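PDB 2ZET: melanophilin from Mus musculus, which links melanosome-bound RAB27A to the motor protein MYO5A as a Rab effector in melanosome transport, here represented by its N-terminal Rab-binding, zinc-finger-containing domain. Local coordinates for residues R86-S100 and H103-H115. Residues are numbered along the deposited sequence; the frame is centred on the assembly and turned at random.
With ZN (zinc ion), chain G; ZN (zinc ion), chain H.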
loop_
_atom_site.group_PDB
_atom_site.type_symbol
_atom_site.label_atom_id
_atom_site.label_comp_id
_atom_site.label_asym_id
_atom_site.label_seq_id
_atom_site.Cartn_x
_atom_site.Cartn_y
_atom_site.Cartn_z
ATOM N N ARG B 86 -22.321 8.597 23.466
ATOM C CA ARG B 86 -20.872 8.344 23.614
ATOM C C ARG B 86 -20.055 9.615 23.522
ATOM O O ARG B 86 -20.441 10.544 22.837
ATOM C CB ARG B 86 -20.376 7.404 22.525
ATOM C CG ARG B 86 -21.058 6.087 22.552
ATOM C CD ARG B 86 -20.980 5.410 21.232
ATOM N NE ARG B 86 -21.615 4.107 21.303
ATOM C CZ ARG B 86 -21.413 3.146 20.411
ATOM N NH1 ARG B 86 -20.594 3.361 19.387
ATOM N NH2 ARG B 86 -22.012 1.964 20.545
ATOM N N GLN B 87 -18.914 9.645 24.197
ATOM C CA GLN B 87 -18.033 10.810 24.162
ATOM C C GLN B 87 -16.878 10.583 23.196
ATOM O O GLN B 87 -16.293 9.499 23.170
ATOM C CB GLN B 87 -17.439 11.073 25.537
ATOM C CG GLN B 87 -18.090 12.175 26.325
ATOM C CD GLN B 87 -17.068 13.137 26.904
ATOM O OE1 GLN B 87 -16.422 13.879 26.164
ATOM N NE2 GLN B 87 -16.904 13.120 28.228
ATOM N N CYS B 88 -16.531 11.587 22.398
ATOM C CA CYS B 88 -15.402 11.398 21.499
ATOM C C CYS B 88 -14.158 11.530 22.354
ATOM O O CYS B 88 -14.034 12.491 23.113
ATOM C CB CYS B 88 -15.357 12.457 20.393
ATOM S SG CYS B 88 -14.028 12.155 19.168
ATOM N N LEU B 89 -13.242 10.573 22.239
ATOM C CA LEU B 89 -12.021 10.639 23.028
ATOM C C LEU B 89 -11.157 11.804 22.598
ATOM O O LEU B 89 -10.223 12.175 23.305
ATOM C CB LEU B 89 -11.222 9.341 22.910
ATOM C CG LEU B 89 -11.830 8.135 23.635
ATOM C CD1 LEU B 89 -10.804 7.000 23.699
ATOM C CD2 LEU B 89 -12.267 8.544 25.051
ATOM N N GLU B 90 -11.495 12.391 21.449
ATOM C CA GLU B 90 -10.740 13.501 20.880
ATOM C C GLU B 90 -11.248 14.888 21.229
ATOM O O GLU B 90 -10.572 15.639 21.937
ATOM C CB GLU B 90 -10.692 13.369 19.360
ATOM C CG GLU B 90 -9.789 14.379 18.665
ATOM C CD GLU B 90 -8.338 14.293 19.124
ATOM O OE1 GLU B 90 -7.826 13.168 19.312
ATOM O OE2 GLU B 90 -7.703 15.356 19.287
ATOM N N CYS B 91 -12.425 15.242 20.716
ATOM C CA CYS B 91 -12.990 16.562 20.979
ATOM C C CYS B 91 -13.984 16.543 22.144
ATOM O O CYS B 91 -14.668 17.533 22.417
ATOM C CB CYS B 91 -13.668 17.101 19.723
ATOM S SG CYS B 91 -15.282 16.394 19.412
ATOM N N SER B 92 -14.044 15.403 22.825
ATOM C CA SER B 92 -14.915 15.185 23.979
ATOM C C SER B 92 -16.362 15.690 23.936
ATOM O O SER B 92 -16.892 16.120 24.956
ATOM C CB SER B 92 -14.231 15.699 25.255
ATOM O OG SER B 92 -13.823 17.046 25.127
ATOM N N LEU B 93 -16.995 15.639 22.765
ATOM C CA LEU B 93 -18.403 16.025 22.640
ATOM C C LEU B 93 -19.147 14.699 22.557
ATOM O O LEU B 93 -18.528 13.658 22.349
ATOM C CB LEU B 93 -18.666 16.832 21.369
ATOM C CG LEU B 93 -18.120 18.262 21.303
ATOM C CD1 LEU B 93 -18.763 19.003 20.130
ATOM C CD2 LEU B 93 -18.416 18.988 22.604
ATOM N N PHE B 94 -20.461 14.715 22.713
ATOM C CA PHE B 94 -21.192 13.462 22.644
ATOM C C PHE B 94 -21.881 13.290 21.320
ATOM O O PHE B 94 -22.275 14.259 20.686
ATOM C CB PHE B 94 -22.227 13.366 23.761
ATOM C CG PHE B 94 -21.649 13.486 25.132
ATOM C CD1 PHE B 94 -21.146 14.706 25.586
ATOM C CD2 PHE B 94 -21.612 12.385 25.978
ATOM C CE1 PHE B 94 -20.617 14.831 26.867
ATOM C CE2 PHE B 94 -21.083 12.496 27.264
ATOM C CZ PHE B 94 -20.584 13.724 27.708
ATOM N N VAL B 95 -22.029 12.038 20.916
ATOM C CA VAL B 95 -22.677 11.698 19.665
ATOM C C VAL B 95 -23.317 10.324 19.808
ATOM O O VAL B 95 -22.944 9.549 20.692
ATOM C CB VAL B 95 -21.664 11.651 18.519
ATOM C CG1 VAL B 95 -20.934 12.962 18.425
ATOM C CG2 VAL B 95 -20.680 10.538 18.757
ATOM N N CYS B 96 -24.271 10.015 18.933
ATOM C CA CYS B 96 -24.944 8.729 18.995
ATOM C C CYS B 96 -24.046 7.635 18.446
ATOM O O CYS B 96 -23.007 7.913 17.851
ATOM C CB CYS B 96 -26.278 8.763 18.225
ATOM S SG CYS B 96 -26.236 8.743 16.400
ATOM N N LYS B 97 -24.450 6.390 18.666
ATOM C CA LYS B 97 -23.695 5.242 18.185
ATOM C C LYS B 97 -23.454 5.352 16.680
ATOM O O LYS B 97 -22.336 5.165 16.195
ATOM C CB LYS B 97 -24.462 3.945 18.488
ATOM C CG LYS B 97 -23.781 2.654 17.998
ATOM C CD LYS B 97 -24.643 1.405 18.232
ATOM C CE LYS B 97 -24.049 0.182 17.534
ATOM N NZ LYS B 97 -24.889 -1.041 17.712
ATOM N N SER B 98 -24.510 5.669 15.947
ATOM C CA SER B 98 -24.432 5.777 14.497
ATOM C C SER B 98 -23.421 6.797 13.988
ATOM O O SER B 98 -22.901 6.656 12.889
ATOM C CB SER B 98 -25.813 6.115 13.942
ATOM O OG SER B 98 -26.825 5.433 14.672
ATOM N N CYS B 99 -23.143 7.818 14.786
ATOM C CA CYS B 99 -22.210 8.865 14.386
ATOM C C CYS B 99 -20.856 8.727 15.062
ATOM O O CYS B 99 -19.995 9.600 14.955
ATOM C CB CYS B 99 -22.807 10.238 14.707
ATOM S SG CYS B 99 -24.417 10.555 13.950
ATOM N N SER B 100 -20.670 7.617 15.759
ATOM C CA SER B 100 -19.428 7.365 16.470
ATOM C C SER B 100 -18.666 6.211 15.850
ATOM O O SER B 100 -19.220 5.442 15.073
ATOM C CB SER B 100 -19.730 7.048 17.931
ATOM O OG SER B 100 -20.706 6.026 18.038
ATOM N N HIS B 103 -11.995 3.938 17.881
ATOM C CA HIS B 103 -10.690 4.152 17.275
ATOM C C HIS B 103 -9.588 3.166 17.607
ATOM O O HIS B 103 -9.598 2.528 18.651
ATOM C CB HIS B 103 -10.216 5.596 17.489
ATOM C CG HIS B 103 -9.294 5.793 18.649
ATOM N ND1 HIS B 103 -9.747 6.119 19.909
ATOM C CD2 HIS B 103 -7.943 5.818 18.717
ATOM C CE1 HIS B 103 -8.716 6.344 20.701
ATOM N NE2 HIS B 103 -7.608 6.169 20.001
ATOM N N PRO B 104 -8.625 3.030 16.690
ATOM C CA PRO B 104 -7.432 2.183 16.659
ATOM C C PRO B 104 -6.760 1.732 17.943
ATOM O O PRO B 104 -6.561 0.536 18.143
ATOM C CB PRO B 104 -6.482 2.985 15.785
ATOM C CG PRO B 104 -7.397 3.507 14.757
ATOM C CD PRO B 104 -8.584 3.983 15.566
ATOM N N GLU B 105 -6.397 2.666 18.812
ATOM C CA GLU B 105 -5.694 2.272 20.025
ATOM C C GLU B 105 -6.053 3.036 21.293
ATOM O O GLU B 105 -5.376 3.996 21.650
ATOM C CB GLU B 105 -4.188 2.368 19.763
ATOM C CG GLU B 105 -3.711 1.458 18.622
ATOM C CD GLU B 105 -2.683 2.110 17.700
ATOM O OE1 GLU B 105 -1.580 2.471 18.177
ATOM O OE2 GLU B 105 -2.980 2.256 16.493
ATOM N N GLU B 106 -7.111 2.583 21.969
ATOM C CA GLU B 106 -7.601 3.177 23.218
ATOM C C GLU B 106 -9.035 2.769 23.512
ATOM O O GLU B 106 -9.891 2.826 22.637
ATOM C CB GLU B 106 -7.541 4.701 23.169
ATOM C CG GLU B 106 -6.285 5.282 23.773
ATOM C CD GLU B 106 -6.206 6.776 23.596
ATOM O OE1 GLU B 106 -7.117 7.477 24.083
ATOM O OE2 GLU B 106 -5.235 7.246 22.971
ATOM N N GLN B 107 -9.292 2.356 24.748
ATOM C CA GLN B 107 -10.636 1.955 25.150
ATOM C C GLN B 107 -11.534 3.178 24.961
ATOM O O GLN B 107 -11.428 4.140 25.717
ATOM C CB GLN B 107 -10.639 1.516 26.626
ATOM C CG GLN B 107 -9.887 0.200 26.927
ATOM C CD GLN B 107 -9.606 -0.032 28.424
ATOM O OE1 GLN B 107 -10.509 0.013 29.261
ATOM N NE2 GLN B 107 -8.345 -0.293 28.752
ATOM N N GLY B 108 -12.398 3.159 23.948
ATOM C CA GLY B 108 -13.273 4.301 23.724
ATOM C C GLY B 108 -13.856 4.454 22.326
ATOM O O GLY B 108 -14.082 3.461 21.631
ATOM N N TRP B 109 -14.123 5.699 21.926
ATOM C CA TRP B 109 -14.683 5.983 20.605
ATOM C C TRP B 109 -14.238 7.336 20.033
ATOM O O TRP B 109 -13.529 8.106 20.690
ATOM C CB TRP B 109 -16.213 5.964 20.657
ATOM C CG TRP B 109 -16.795 4.836 21.431
ATOM C CD1 TRP B 109 -16.901 4.740 22.791
ATOM C CD2 TRP B 109 -17.378 3.644 20.901
ATOM N NE1 TRP B 109 -17.518 3.562 23.141
ATOM C CE2 TRP B 109 -17.822 2.869 22.000
ATOM C CE3 TRP B 109 -17.572 3.151 19.603
ATOM C CZ2 TRP B 109 -18.446 1.629 21.840
ATOM C CZ3 TRP B 109 -18.192 1.913 19.439
ATOM C CH2 TRP B 109 -18.623 1.167 20.555
ATOM N N LEU B 110 -14.673 7.604 18.799
ATOM C CA LEU B 110 -14.394 8.851 18.075
ATOM C C LEU B 110 -15.647 9.285 17.325
ATOM O O LEU B 110 -16.404 8.439 16.854
ATOM C CB LEU B 110 -13.274 8.657 17.054
ATOM C CG LEU B 110 -11.833 8.490 17.529
ATOM C CD1 LEU B 110 -10.932 8.377 16.309
ATOM C CD2 LEU B 110 -11.427 9.669 18.394
ATOM N N CYS B 111 -15.865 10.591 17.209
ATOM C CA CYS B 111 -17.041 11.094 16.491
ATOM C C CYS B 111 -16.787 11.032 14.989
ATOM O O CYS B 111 -15.662 11.268 14.547
ATOM C CB CYS B 111 -17.368 12.527 16.923
ATOM S SG CYS B 111 -16.087 13.758 16.665
ATOM N N ASP B 112 -17.818 10.713 14.203
ATOM C CA ASP B 112 -17.653 10.602 12.749
ATOM C C ASP B 112 -16.767 11.665 12.103
ATOM O O ASP B 112 -16.126 11.412 11.088
ATOM C CB ASP B 112 -19.011 10.530 12.042
ATOM C CG ASP B 112 -19.369 9.097 11.639
ATOM O OD1 ASP B 112 -18.529 8.464 10.964
ATOM O OD2 ASP B 112 -20.466 8.593 11.988
ATOM N N PRO B 113 -16.745 12.879 12.659
ATOM C CA PRO B 113 -15.875 13.875 12.044
ATOM C C PRO B 113 -14.430 13.578 12.430
ATOM O O PRO B 113 -13.575 13.415 11.569
ATOM C CB PRO B 113 -16.376 15.178 12.643
ATOM C CG PRO B 113 -17.816 14.923 12.774
ATOM C CD PRO B 113 -17.839 13.545 13.382
ATOM N N CYS B 114 -14.168 13.495 13.733
ATOM C CA CYS B 114 -12.820 13.214 14.228
ATOM C C CYS B 114 -12.219 11.969 13.581
ATOM O O CYS B 114 -11.000 11.877 13.418
ATOM C CB CYS B 114 -12.827 13.054 15.753
ATOM S SG CYS B 114 -12.935 14.612 16.713
ATOM N N HIS B 115 -13.077 11.015 13.215
ATOM C CA HIS B 115 -12.632 9.790 12.565
ATOM C C HIS B 115 -12.104 10.106 11.174
ATOM O O HIS B 115 -11.011 9.694 10.820
ATOM C CB HIS B 115 -13.777 8.784 12.467
ATOM C CG HIS B 115 -13.448 7.564 11.660
ATOM N ND1 HIS B 115 -13.939 7.357 10.388
ATOM C CD2 HIS B 115 -12.690 6.480 11.952
ATOM C CE1 HIS B 115 -13.501 6.197 9.932
ATOM N NE2 HIS B 115 -12.741 5.645 10.862
HETATM ZN ZN ZN G . -14.615 14.482 18.411
HETATM ZN ZN ZN H . -25.935 11.187 15.775
#
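One of the two four-cysteine zinc sites of the FYVE-type finger is built across this contact: Cys88 and Cys91 come from 86-100, Cys111 and Cys114 from 103-115, and all four thiolates bind one zinc ion. With chi1 at -175°, Cys88 turns its SG away from its own backbone N, to lie 2.5 Å from the metal and accept from Cys111 N at 3.1 Å across the contact and, over a longer distance, from Glu90 N. These N-H groups probably temper the charge of the sulfur. Cys111 is the N-cap of the helix it precedes; its SG accepts a long capping bond from Cys114 N, which ties two of the ligands together at the helix start. Beside the site, Leu89 N reaches Trp109 O at 2.9 Å, nearly straight at 168°. Asp112 N donates to the carbonyl O of Cys99, a ligand of the second zinc, joining the two sites through the backbone.

Farther from the metal, the Arg86 guanidinium lies over one face of the Trp109 indole, CZ 3.5 Å from the centroid of the six-membered ring, in a cation-pi contact with the planes 31° apart. Arg86 CD covers the five-membered ring in a CH-pi contact, while Lys97 CG lies over the opposite guanidinium face, toward the rim. Leu89 CD1 meets the edge of the His103 ring at CE1, 3.7 Å away.

Cys96 and Cys99 bind the second zinc ion together with Cys71 and Cys74. Ser100 and Cys111 form an antiparallel non-hydrogen-bonded pair of strands 100-101 and 110-111, next to the hairpin of 86-87 and 94-95, while helix 112-124 leads away from the first zinc site and Arg57 of helix 19-60 touches Cys91 and Cys111.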